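Side-chain contacts in M32 carboxypeptidase (Chitinophagaceae bacterium, PDB 7A03), which probably removes single amino acids from the C-termini of peptides as a metal-dependent carboxypeptidase of family M32: residues H155-L160 with A168-L173; K438-L443 with L456-N461; P319-Q322 with Q328-N331; I57-F62 with D96-Y101. All coordinates share one frame; numbering follows the deposited sequence.

Interaction 1: H155-L160 with A168-L173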
loop_
_atom_site.group_PDB
_atom_site.type_symbol
_atom_site.label_atom_id
_atom_site.label_comp_id
_atom_site.label_asym_id
_atom_site.label_seq_id
_atom_site.Cartn_x
_atom_site.Cartn_y
_atom_site.Cartn_z
ATOM N N HIS A 155 -22.642 -3.066 -9.626
ATOM C CA HIS A 155 -22.119 -4.237 -8.935
ATOM C C HIS A 155 -21.949 -3.910 -7.455
ATOM O O HIS A 155 -21.338 -2.881 -7.120
ATOM C CB HIS A 155 -20.777 -4.668 -9.544
ATOM C CG HIS A 155 -20.371 -6.062 -9.182
ATOM N ND1 HIS A 155 -20.051 -6.433 -7.894
ATOM C CD2 HIS A 155 -20.236 -7.178 -9.939
ATOM C CE1 HIS A 155 -19.737 -7.715 -7.871
ATOM N NE2 HIS A 155 -19.839 -8.191 -9.098
ATOM N N PRO A 156 -22.468 -4.753 -6.555
ATOM C CA PRO A 156 -22.345 -4.457 -5.113
ATOM C C PRO A 156 -20.918 -4.308 -4.635
ATOM O O PRO A 156 -20.656 -3.496 -3.736
ATOM C CB PRO A 156 -23.014 -5.663 -4.439
ATOM C CG PRO A 156 -23.133 -6.719 -5.523
ATOM C CD PRO A 156 -23.241 -5.981 -6.817
ATOM N N TYR A 157 -19.989 -5.079 -5.203
ATOM C CA TYR A 157 -18.585 -4.971 -4.823
ATOM C C TYR A 157 -18.044 -3.551 -5.004
ATOM O O TYR A 157 -17.113 -3.163 -4.293
ATOM C CB TYR A 157 -17.794 -6.005 -5.635
ATOM C CG TYR A 157 -16.339 -6.190 -5.280
ATOM C CD1 TYR A 157 -15.916 -6.300 -3.961
ATOM C CD2 TYR A 157 -15.389 -6.280 -6.281
ATOM C CE1 TYR A 157 -14.578 -6.488 -3.663
ATOM C CE2 TYR A 157 -14.058 -6.454 -5.988
ATOM C CZ TYR A 157 -13.657 -6.555 -4.684
ATOM O OH TYR A 157 -12.329 -6.740 -4.412
ATOM N N ASN A 158 -18.647 -2.753 -5.894
ATOM C CA ASN A 158 -18.217 -1.368 -6.073
ATOM C C ASN A 158 -18.317 -0.578 -4.784
ATOM O O ASN A 158 -17.557 0.376 -4.582
ATOM C CB ASN A 158 -19.070 -0.681 -7.130
ATOM C CG ASN A 158 -18.738 -1.151 -8.526
ATOM O OD1 ASN A 158 -17.686 -1.762 -8.743
ATOM N ND2 ASN A 158 -19.620 -0.872 -9.477
ATOM N N ALA A 159 -19.265 -0.934 -3.914
ATOM C CA ALA A 159 -19.386 -0.214 -2.649
ATOM C C ALA A 159 -18.149 -0.423 -1.789
ATOM O O ALA A 159 -17.692 0.503 -1.101
ATOM C CB ALA A 159 -20.648 -0.648 -1.902
ATOM N N LEU A 160 -17.576 -1.630 -1.835
ATOM C CA LEU A 160 -16.410 -1.920 -1.014
ATOM C C LEU A 160 -15.132 -1.414 -1.679
ATOM O O LEU A 160 -14.278 -0.820 -1.009
ATOM C CB LEU A 160 -16.349 -3.423 -0.722
ATOM C CG LEU A 160 -17.648 -3.999 -0.126
ATOM C CD1 LEU A 160 -17.475 -5.469 0.223
ATOM C CD2 LEU A 160 -18.028 -3.223 1.116
ATOM N N ALA A 168 -12.837 3.641 -7.471
ATOM C CA ALA A 168 -12.559 2.323 -8.033
ATOM C C ALA A 168 -13.855 1.552 -8.262
ATOM O O ALA A 168 -14.808 1.656 -7.482
ATOM C CB ALA A 168 -11.636 1.535 -7.106
ATOM N N ASN A 169 -13.899 0.779 -9.346
ATOM C CA ASN A 169 -15.114 0.037 -9.658
ATOM C C ASN A 169 -14.780 -1.159 -10.542
ATOM O O ASN A 169 -13.677 -1.271 -11.101
ATOM C CB ASN A 169 -16.181 0.934 -10.309
ATOM C CG ASN A 169 -15.710 1.523 -11.628
ATOM O OD1 ASN A 169 -15.666 0.831 -12.639
ATOM N ND2 ASN A 169 -15.354 2.804 -11.620
ATOM N N VAL A 170 -15.764 -2.056 -10.655
ATOM C CA VAL A 170 -15.576 -3.332 -11.343
ATOM C C VAL A 170 -15.308 -3.137 -12.827
ATOM O O VAL A 170 -14.526 -3.885 -13.417
ATOM C CB VAL A 170 -16.748 -4.295 -11.051
ATOM C CG1 VAL A 170 -16.860 -5.389 -12.113
ATOM C CG2 VAL A 170 -16.572 -4.920 -9.687
ATOM N N ASP A 171 -15.925 -2.137 -13.460
ATOM C CA ASP A 171 -15.672 -1.907 -14.883
ATOM C C ASP A 171 -14.210 -1.540 -15.121
ATOM O O ASP A 171 -13.510 -2.160 -15.946
ATOM C CB ASP A 171 -16.592 -0.787 -15.373
ATOM C CG ASP A 171 -16.516 -0.575 -16.870
ATOM O OD1 ASP A 171 -17.084 -1.395 -17.621
ATOM O OD2 ASP A 171 -15.891 0.418 -17.294
ATOM N N MET A 172 -13.726 -0.548 -14.365
ATOM C CA MET A 172 -12.346 -0.085 -14.458
ATOM C C MET A 172 -11.362 -1.209 -14.141
ATOM O O MET A 172 -10.388 -1.434 -14.873
ATOM C CB MET A 172 -12.172 1.085 -13.485
ATOM C CG MET A 172 -10.746 1.422 -13.113
ATOM S SD MET A 172 -10.706 2.339 -11.560
ATOM C CE MET A 172 -8.964 2.756 -11.469
ATOM N N LEU A 173 -11.609 -1.938 -13.052
ATOM C CA LEU A 173 -10.678 -2.976 -12.630
ATOM C C LEU A 173 -10.747 -4.209 -13.526
ATOM O O LEU A 173 -9.726 -4.869 -13.741
ATOM C CB LEU A 173 -10.916 -3.324 -11.157
ATOM C CG LEU A 173 -10.440 -2.238 -10.181
ATOM C CD1 LEU A 173 -10.704 -2.601 -8.724
ATOM C CD2 LEU A 173 -8.963 -1.986 -10.382
HETATM O O HOH W 1 -18.639 -1.076 -12.295
#
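At the start of helix 170-192, N158 of the neighbouring helix 157-164 reaches across to V170, so that two helix N-termini joined by a short connection are bound to each other. N158 keeps its CG beside its own backbone N (chi1 -73°), a setting that lets N158 OD1 accept from V170 N at 2.7 Å; the N-H...O angle is 147° and the donor is tilted moderately from the carbonyl plane. V170 lies in the first turn of its helix, where the backbone N-H has no carbonyl of a preceding turn to meet. N169, the N-cap, serves the same turn: N169 OD1 takes M172 N at 2.9 Å, the donor standing above the carbonyl plane. N158 ND2 reaches D171 N through a shared water and binds the backbone O of E153. Beside the polar links, V170 CG2 meets the edge of the Y157 ring, 3.9 Å from Y157 CD2. In one of the two conformers of H155, V170 CG2 also lies over a face of that ring, a CH-pi contact, and H155 ND1 accepts from Y157 N. The hydroxyl of Y157 is bound to E369. Side-chain acceptors on first-turn N-H groups, with N169 as N-cap, are the classic helix N-cap arrangement.

Interaction 2: K438-L443 with L456-N461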
loop_
_atom_site.group_PDB
_atom_site.type_symbol
_atom_site.label_atom_id
_atom_site.label_comp_id
_atom_site.label_asym_id
_atom_site.label_seq_id
_atom_site.Cartn_x
_atom_site.Cartn_y
_atom_site.Cartn_z
ATOM N N LYS A 438 9.818 12.094 -18.890
ATOM C CA LYS A 438 9.493 13.016 -19.971
ATOM C C LYS A 438 9.594 14.463 -19.508
ATOM O O LYS A 438 10.068 15.325 -20.258
ATOM C CB LYS A 438 8.065 12.723 -20.444
ATOM C CG LYS A 438 7.641 13.367 -21.755
ATOM C CD LYS A 438 6.148 13.682 -21.730
ATOM C CE LYS A 438 5.619 14.036 -23.114
ATOM N NZ LYS A 438 6.489 15.009 -23.833
ATOM N N GLN A 439 9.175 14.750 -18.273
ATOM C CA GLN A 439 8.975 16.140 -17.884
ATOM C C GLN A 439 10.195 16.769 -17.227
ATOM O O GLN A 439 10.317 18.003 -17.228
ATOM C CB GLN A 439 7.760 16.263 -16.963
ATOM C CG GLN A 439 6.424 16.056 -17.661
ATOM C CD GLN A 439 5.252 16.171 -16.683
ATOM O OE1 GLN A 439 5.451 16.324 -15.476
ATOM N NE2 GLN A 439 4.028 16.085 -17.197
ATOM N N VAL A 440 11.093 15.963 -16.674
ATOM C CA VAL A 440 12.278 16.446 -15.980
ATOM C C VAL A 440 13.479 16.174 -16.885
ATOM O O VAL A 440 13.906 15.017 -17.009
ATOM C CB VAL A 440 12.444 15.775 -14.612
ATOM C CG1 VAL A 440 13.705 16.292 -13.933
ATOM C CG2 VAL A 440 11.211 16.032 -13.740
ATOM N N PRO A 441 14.078 17.205 -17.483
ATOM C CA PRO A 441 14.939 16.975 -18.665
ATOM C C PRO A 441 16.101 16.021 -18.436
ATOM O O PRO A 441 16.345 15.129 -19.260
ATOM C CB PRO A 441 15.404 18.395 -19.033
ATOM C CG PRO A 441 14.395 19.313 -18.391
ATOM C CD PRO A 441 13.976 18.630 -17.130
ATOM N N ASP A 442 16.828 16.180 -17.340
ATOM C CA ASP A 442 18.015 15.377 -17.077
ATOM C C ASP A 442 17.773 14.330 -15.991
ATOM O O ASP A 442 18.687 13.985 -15.243
ATOM C CB ASP A 442 19.193 16.285 -16.721
ATOM C CG ASP A 442 19.417 17.382 -17.755
ATOM O OD1 ASP A 442 20.051 17.106 -18.800
ATOM O OD2 ASP A 442 18.951 18.521 -17.527
ATOM N N LEU A 443 16.550 13.801 -15.909
ATOM C CA LEU A 443 16.190 12.925 -14.793
ATOM C C LEU A 443 17.041 11.658 -14.764
ATOM O O LEU A 443 17.600 11.294 -13.718
ATOM C CB LEU A 443 14.703 12.566 -14.858
ATOM C CG LEU A 443 14.281 11.718 -13.660
ATOM C CD1 LEU A 443 14.385 12.523 -12.365
ATOM C CD2 LEU A 443 12.880 11.170 -13.838
ATOM N N LEU A 456 12.656 13.983 -6.448
ATOM C CA LEU A 456 11.899 14.377 -5.261
ATOM C C LEU A 456 11.210 15.714 -5.491
ATOM O O LEU A 456 10.049 15.890 -5.122
ATOM C CB LEU A 456 12.798 14.430 -4.021
ATOM C CG LEU A 456 12.034 14.852 -2.759
ATOM C CD1 LEU A 456 10.892 13.902 -2.477
ATOM C CD2 LEU A 456 12.996 14.914 -1.584
ATOM N N GLU A 457 11.911 16.665 -6.109
ATOM C CA GLU A 457 11.299 17.942 -6.454
ATOM C C GLU A 457 10.073 17.756 -7.343
ATOM O O GLU A 457 9.031 18.389 -7.119
ATOM C CB GLU A 457 12.334 18.837 -7.135
ATOM C CG GLU A 457 11.793 20.197 -7.525
ATOM C CD GLU A 457 12.802 21.041 -8.260
ATOM O OE1 GLU A 457 13.563 20.490 -9.084
ATOM O OE2 GLU A 457 12.844 22.258 -7.995
ATOM N N TRP A 458 10.174 16.906 -8.373
ATOM C CA TRP A 458 9.005 16.672 -9.222
ATOM C C TRP A 458 7.830 16.119 -8.414
ATOM O O TRP A 458 6.682 16.568 -8.566
ATOM C CB TRP A 458 9.391 15.745 -10.380
ATOM C CG TRP A 458 8.304 15.549 -11.377
ATOM C CD1 TRP A 458 8.032 16.328 -12.470
ATOM C CD2 TRP A 458 7.344 14.486 -11.391
ATOM N NE1 TRP A 458 6.958 15.813 -13.157
ATOM C CE2 TRP A 458 6.515 14.687 -12.511
ATOM C CE3 TRP A 458 7.095 13.387 -10.554
ATOM C CZ2 TRP A 458 5.470 13.830 -12.826
ATOM C CZ3 TRP A 458 6.055 12.531 -10.871
ATOM C CH2 TRP A 458 5.249 12.765 -11.997
ATOM N N LEU A 459 8.101 15.159 -7.539
ATOM C CA LEU A 459 7.039 14.608 -6.702
ATOM C C LEU A 459 6.462 15.666 -5.768
ATOM O O LEU A 459 5.252 15.693 -5.518
ATOM C CB LEU A 459 7.578 13.415 -5.919
ATOM C CG LEU A 459 8.005 12.213 -6.761
ATOM C CD1 LEU A 459 8.835 11.255 -5.898
ATOM C CD2 LEU A 459 6.794 11.505 -7.372
ATOM N N ARG A 460 7.327 16.521 -5.213
ATOM C CA ARG A 460 6.888 17.536 -4.268
ATOM C C ARG A 460 6.101 18.645 -4.948
ATOM O O ARG A 460 5.324 19.331 -4.280
ATOM C CB ARG A 460 8.106 18.122 -3.554
ATOM C CG ARG A 460 8.705 17.191 -2.515
ATOM C CD ARG A 460 7.903 17.236 -1.200
ATOM N NE ARG A 460 8.224 16.113 -0.330
ATOM C CZ ARG A 460 9.277 16.068 0.475
ATOM N NH1 ARG A 460 10.110 17.097 0.545
ATOM N NH2 ARG A 460 9.479 15.006 1.230
ATOM N N ASN A 461 6.295 18.846 -6.258
ATOM C CA ASN A 461 5.498 19.813 -7.014
ATOM C C ASN A 461 4.219 19.218 -7.588
ATOM O O ASN A 461 3.241 19.953 -7.800
ATOM C CB ASN A 461 6.320 20.407 -8.161
ATOM C CG ASN A 461 7.448 21.296 -7.660
ATOM O OD1 ASN A 461 7.390 21.827 -6.555
ATOM N ND2 ASN A 461 8.471 21.468 -8.481
#
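The backbones stay well apart, V440 and W458 being the closest pair at 7.5 Å between their CA atoms, where the chain leaves helix 420-439 and turns past helix 453-462 through a type I turn from V440 to L443. Side chains fill the interval. W458 swings its indole away from its own backbone N (chi1 -174°) and directs the pyrrole edge at the end of the other helix, where W458 NE1 donates to Q439 OE1 at 2.8 Å. The acceptor lies in the indole plane and the N-H...O angle is 158°; the amide itself is turned 61° against the ring. Q439 gets there with an extended chain, and its NE2 donates to the backbone O of I479, so both ends of the amide are engaged. Beside this bond V440 CG2 comes obliquely to the five-membered ring, 3.4 Å from W458 CD1. A phenylalanine in place of W458 would probably leave Q439 OE1 without its donor and V440 with a smaller partner. The buried indole thus has its one polar atom satisfied by a surface glutamine, and a single directional bond, with a methyl beside it, joins the end of helix 420-439 to helix 453-462.

Interaction 3: P319-Q322 with Q328-N331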
loop_
_atom_site.group_PDB
_atom_site.type_symbol
_atom_site.label_atom_id
_atom_site.label_comp_id
_atom_site.label_asym_id
_atom_site.label_seq_id
_atom_site.Cartn_x
_atom_site.Cartn_y
_atom_site.Cartn_z
ATOM N N PRO A 319 28.904 0.173 -7.410
ATOM C CA PRO A 319 30.282 0.215 -6.893
ATOM C C PRO A 319 30.335 0.534 -5.411
ATOM O O PRO A 319 31.196 0.004 -4.687
ATOM C CB PRO A 319 30.952 1.301 -7.749
ATOM C CG PRO A 319 30.074 1.452 -8.949
ATOM C CD PRO A 319 28.692 1.141 -8.503
ATOM N N ARG A 320 29.388 1.342 -4.921
ATOM C CA ARG A 320 29.365 1.671 -3.500
ATOM C C ARG A 320 29.030 0.448 -2.644
ATOM O O ARG A 320 29.686 0.185 -1.622
ATOM C CB ARG A 320 28.403 2.826 -3.244
ATOM C CG ARG A 320 28.741 4.105 -4.003
ATOM C CD ARG A 320 27.645 5.179 -3.841
ATOM N NE ARG A 320 27.464 5.648 -2.463
ATOM C CZ ARG A 320 28.189 6.607 -1.896
ATOM N NH1 ARG A 320 29.150 7.209 -2.580
ATOM N NH2 ARG A 320 27.942 6.971 -0.641
ATOM N N ILE A 321 28.017 -0.331 -3.039
ATOM C CA ILE A 321 27.706 -1.504 -2.228
ATOM C C ILE A 321 28.749 -2.600 -2.414
ATOM O O ILE A 321 28.944 -3.424 -1.516
ATOM C CB ILE A 321 26.258 -2.033 -2.348
ATOM C CG1 ILE A 321 26.017 -2.673 -3.707
ATOM C CG2 ILE A 321 25.228 -0.956 -2.013
ATOM C CD1 ILE A 321 24.808 -3.607 -3.687
ATOM N N GLN A 322 29.439 -2.627 -3.555
ATOM C CA GLN A 322 30.557 -3.552 -3.706
ATOM C C GLN A 322 31.651 -3.215 -2.714
ATOM O O GLN A 322 32.251 -4.110 -2.103
ATOM C CB GLN A 322 31.119 -3.424 -5.113
ATOM C CG GLN A 322 30.529 -4.374 -6.112
ATOM C CD GLN A 322 31.309 -4.340 -7.405
ATOM O OE1 GLN A 322 31.647 -3.263 -7.900
ATOM N NE2 GLN A 322 31.634 -5.515 -7.944
ATOM N N GLN A 328 31.334 -10.489 -0.723
ATOM C CA GLN A 328 30.118 -11.049 -1.289
ATOM C C GLN A 328 29.892 -10.618 -2.729
ATOM O O GLN A 328 29.350 -11.393 -3.522
ATOM C CB GLN A 328 28.910 -10.615 -0.445
ATOM C CG GLN A 328 28.901 -11.180 0.982
ATOM C CD GLN A 328 29.925 -10.512 1.891
ATOM O OE1 GLN A 328 30.143 -9.290 1.829
ATOM N NE2 GLN A 328 30.582 -11.320 2.725
ATOM N N LEU A 329 30.308 -9.410 -3.087
ATOM C CA LEU A 329 29.966 -8.828 -4.375
ATOM C C LEU A 329 31.178 -8.474 -5.219
ATOM O O LEU A 329 31.010 -8.035 -6.363
ATOM C CB LEU A 329 29.097 -7.581 -4.179
ATOM C CG LEU A 329 27.792 -7.835 -3.439
ATOM C CD1 LEU A 329 27.067 -6.522 -3.171
ATOM C CD2 LEU A 329 26.924 -8.779 -4.245
ATOM N N GLY A 330 32.398 -8.665 -4.703
ATOM C CA GLY A 330 33.575 -8.190 -5.415
ATOM C C GLY A 330 33.854 -8.911 -6.715
ATOM O O GLY A 330 34.524 -8.354 -7.593
ATOM N N ASN A 331 33.351 -10.138 -6.864
ATOM C CA ASN A 331 33.459 -10.887 -8.108
ATOM C C ASN A 331 32.115 -11.010 -8.831
ATOM O O ASN A 331 31.931 -11.944 -9.615
ATOM C CB ASN A 331 34.082 -12.263 -7.848
ATOM C CG ASN A 331 33.183 -13.168 -7.025
ATOM O OD1 ASN A 331 32.308 -12.697 -6.294
ATOM N ND2 ASN A 331 33.400 -14.476 -7.130
#
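The flat group in this contact is the carboxamide of Q322, which meets L329 O with its NE2 edge: the acceptor lies only 6° out of the amide plane. Relative to the carbonyl of L329 the approach differs, since NE2 stands well above that plane. The bond from Q322 NE2 to L329 O is 3.0 Å long and nearly straight, with an N-H...O angle of 169°. Beyond CG the chain of Q322 is extended, and its shaft runs past the leucine, Q322 CG lying 4.0 Å from L329 CB. On the buried side the methyls of I321 and L329 meet, I321 CD1 standing 3.7 Å from L329 CD1. The ethyl branch of I321 sits between backbone N and carbonyl carbon (chi1 71°), and this, with an extended chi2, brings CD1 to the leucine. L329 also packs on Y318 of helix 311-324 and is touched by F201 from a loop, while W314 and L214 touch I321. An alanine at Q322 is likely to cost L329 O this side-chain donor and to uncover the flank of L329 CB. Near the end of a short helix, a glutamine therefore supplies the N-H for a carbonyl, while a methyl-to-methyl contact joins the two helices on the buried side.

Interaction 4: I57-F62 with D96-Y101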
loop_
_atom_site.group_PDB
_atom_site.type_symbol
_atom_site.label_atom_id
_atom_site.label_comp_id
_atom_site.label_asym_id
_atom_site.label_seq_id
_atom_site.Cartn_x
_atom_site.Cartn_y
_atom_site.Cartn_z
ATOM N N ILE A 57 -12.777 7.182 21.817
ATOM C CA ILE A 57 -12.889 8.626 21.980
ATOM C C ILE A 57 -12.828 9.315 20.623
ATOM O O ILE A 57 -13.650 10.196 20.325
ATOM C CB ILE A 57 -11.810 9.144 22.951
ATOM C CG1 ILE A 57 -12.142 8.725 24.389
ATOM C CG2 ILE A 57 -11.640 10.671 22.825
ATOM C CD1 ILE A 57 -10.966 8.886 25.344
ATOM N N ALA A 58 -11.894 8.889 19.759
ATOM C CA ALA A 58 -11.778 9.550 18.462
ATOM C C ALA A 58 -13.073 9.403 17.697
ATOM O O ALA A 58 -13.553 10.360 17.068
ATOM C CB ALA A 58 -10.634 8.960 17.650
ATOM N N HIS A 59 -13.679 8.217 17.787
ATOM C CA HIS A 59 -14.887 7.967 17.023
ATOM C C HIS A 59 -16.020 8.820 17.560
ATOM O O HIS A 59 -16.794 9.411 16.783
ATOM C CB HIS A 59 -15.223 6.478 17.087
ATOM C CG HIS A 59 -16.460 6.105 16.331
ATOM N ND1 HIS A 59 -16.451 5.801 14.987
ATOM C CD2 HIS A 59 -17.750 6.003 16.734
ATOM C CE1 HIS A 59 -17.682 5.522 14.595
ATOM N NE2 HIS A 59 -18.488 5.636 15.633
ATOM N N GLU A 60 -16.097 8.945 18.895
ATOM C CA GLU A 60 -17.106 9.814 19.484
ATOM C C GLU A 60 -16.957 11.226 18.945
ATOM O O GLU A 60 -17.950 11.876 18.587
ATOM C CB GLU A 60 -16.979 9.818 21.011
ATOM C CG GLU A 60 -17.372 8.510 21.679
ATOM C CD GLU A 60 -16.973 8.437 23.154
ATOM O OE1 GLU A 60 -16.235 9.327 23.649
ATOM O OE2 GLU A 60 -17.409 7.481 23.826
ATOM N N LEU A 61 -15.712 11.696 18.824
ATOM C CA LEU A 61 -15.522 13.060 18.358
ATOM C C LEU A 61 -15.927 13.189 16.897
ATOM O O LEU A 61 -16.579 14.168 16.508
ATOM C CB LEU A 61 -14.079 13.499 18.600
ATOM C CG LEU A 61 -13.725 13.626 20.086
ATOM C CD1 LEU A 61 -12.215 13.741 20.269
ATOM C CD2 LEU A 61 -14.459 14.835 20.670
ATOM N N PHE A 62 -15.613 12.183 16.083
ATOM C CA PHE A 62 -15.888 12.366 14.668
ATOM C C PHE A 62 -17.341 12.104 14.301
ATOM O O PHE A 62 -17.746 12.422 13.178
ATOM C CB PHE A 62 -14.954 11.535 13.796
ATOM C CG PHE A 62 -15.086 11.857 12.356
ATOM C CD1 PHE A 62 -14.815 13.139 11.906
ATOM C CD2 PHE A 62 -15.542 10.911 11.459
ATOM C CE1 PHE A 62 -14.951 13.456 10.565
ATOM C CE2 PHE A 62 -15.688 11.223 10.125
ATOM C CZ PHE A 62 -15.391 12.496 9.679
ATOM N N ASP A 96 -20.757 11.580 6.809
ATOM C CA ASP A 96 -22.059 10.985 6.502
ATOM C C ASP A 96 -21.949 9.481 6.285
ATOM O O ASP A 96 -22.912 8.733 6.560
ATOM C CB ASP A 96 -22.670 11.649 5.267
ATOM C CG ASP A 96 -23.259 13.012 5.567
ATOM O OD1 ASP A 96 -23.583 13.286 6.745
ATOM O OD2 ASP A 96 -23.414 13.806 4.617
ATOM N N LYS A 97 -20.794 9.028 5.789
ATOM C CA LYS A 97 -20.574 7.594 5.643
ATOM C C LYS A 97 -20.953 6.842 6.918
ATOM O O LYS A 97 -21.726 5.877 6.877
ATOM C CB LYS A 97 -19.119 7.344 5.249
ATOM C CG LYS A 97 -18.900 6.031 4.541
ATOM C CD LYS A 97 -17.962 5.171 5.357
ATOM C CE LYS A 97 -18.292 3.713 5.166
ATOM N NZ LYS A 97 -17.468 2.795 6.000
ATOM N N ASN A 98 -20.456 7.304 8.069
ATOM C CA ASN A 98 -20.800 6.663 9.337
ATOM C C ASN A 98 -22.300 6.715 9.606
ATOM O O ASN A 98 -22.872 5.776 10.179
ATOM C CB ASN A 98 -20.039 7.332 10.483
ATOM C CG ASN A 98 -18.538 7.236 10.320
ATOM O OD1 ASN A 98 -17.973 6.145 10.326
ATOM N ND2 ASN A 98 -17.882 8.382 10.177
ATOM N N LYS A 99 -22.956 7.807 9.218
ATOM C CA LYS A 99 -24.372 7.940 9.526
ATOM C C LYS A 99 -25.242 7.019 8.681
ATOM O O LYS A 99 -26.420 6.838 9.005
ATOM C CB LYS A 99 -24.810 9.404 9.414
ATOM C CG LYS A 99 -23.926 10.373 10.213
ATOM C CD LYS A 99 -24.142 10.236 11.721
ATOM C CE LYS A 99 -23.080 11.009 12.510
ATOM N NZ LYS A 99 -23.342 11.008 13.980
ATOM N N LYS A 100 -24.689 6.424 7.622
ATOM C CA LYS A 100 -25.470 5.438 6.871
ATOM C C LYS A 100 -25.717 4.139 7.654
ATOM O O LYS A 100 -26.732 3.472 7.423
ATOM C CB LYS A 100 -24.806 5.139 5.523
ATOM C CG LYS A 100 -25.043 6.205 4.468
ATOM C CD LYS A 100 -24.140 5.993 3.255
ATOM C CE LYS A 100 -24.130 7.218 2.347
ATOM N NZ LYS A 100 -22.858 7.333 1.577
ATOM N N TYR A 101 -24.823 3.754 8.565
ATOM C CA TYR A 101 -24.854 2.391 9.120
ATOM C C TYR A 101 -25.840 2.286 10.280
ATOM O O TYR A 101 -25.785 3.102 11.210
ATOM C CB TYR A 101 -23.496 2.005 9.671
ATOM C CG TYR A 101 -22.441 1.697 8.644
ATOM C CD1 TYR A 101 -21.872 2.712 7.891
ATOM C CD2 TYR A 101 -21.986 0.392 8.448
ATOM C CE1 TYR A 101 -20.892 2.439 6.961
ATOM C CE2 TYR A 101 -21.003 0.114 7.524
ATOM C CZ TYR A 101 -20.464 1.140 6.780
ATOM O OH TYR A 101 -19.482 0.865 5.859
HETATM O O HOH W 2 -19.332 10.699 11.596
#
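F62 and N98 meet nearly at right angles, the amide plane standing 85° from the phenyl ring. N98 ND2 comes to the ring at its rim, near the ring plane, 3.6 Å from F62 CE2. Because the nitrogen lies at the edge and not over the face, this is van der Waals contact rather than an N-H...pi interaction. F62 turns its ring away from its own backbone N (chi1 -172°), which carries it to helix 82-100, where it also touches D94 and Y95. The real polar link is indirect: a water donates to F62 O at 2.8 Å and accepts from N98 ND2 at 3.1 Å, joining the last turn of helix 44-62 to the asparagine. On the far end of the same amide, N98 OD1 lies 4.3 Å from H59 CE1, a loose approach. K99 NZ binds the backbone O of T63, adding a second tie. K97 NZ, by contrast, donates to Y101 OH and pairs with E163. With the CA atoms of F62 and N98 9.2 Å apart, the polar linkage here rests on the lysine K99 and on the water, which N98 joins through ND2, while the direct contact of its amide with the phenyl edge is van der Waals.

How the interactions relate
The four contacts are separate joints in one mostly helical chain, and none touches another. Interactions 1 and 4 are closest, with nearest atoms about 6 Å apart and centres 24 Å apart; E163, which pairs with K97 of interaction 4, lies on the helix that carries the first segment of interaction 1. Interactions 2 and 3 follow, about 15 Å between nearest atoms. Interaction 3 lies across the chain's centre from interactions 1 and 4, whose centres are 47 and 54 Å away. An HExxH sequence on helix 258-277, with H267, E268 and H271, probably marks the metal site, though these histidines bind none here; R460 of segment 456-461 binds the backbone O of L273 on that helix.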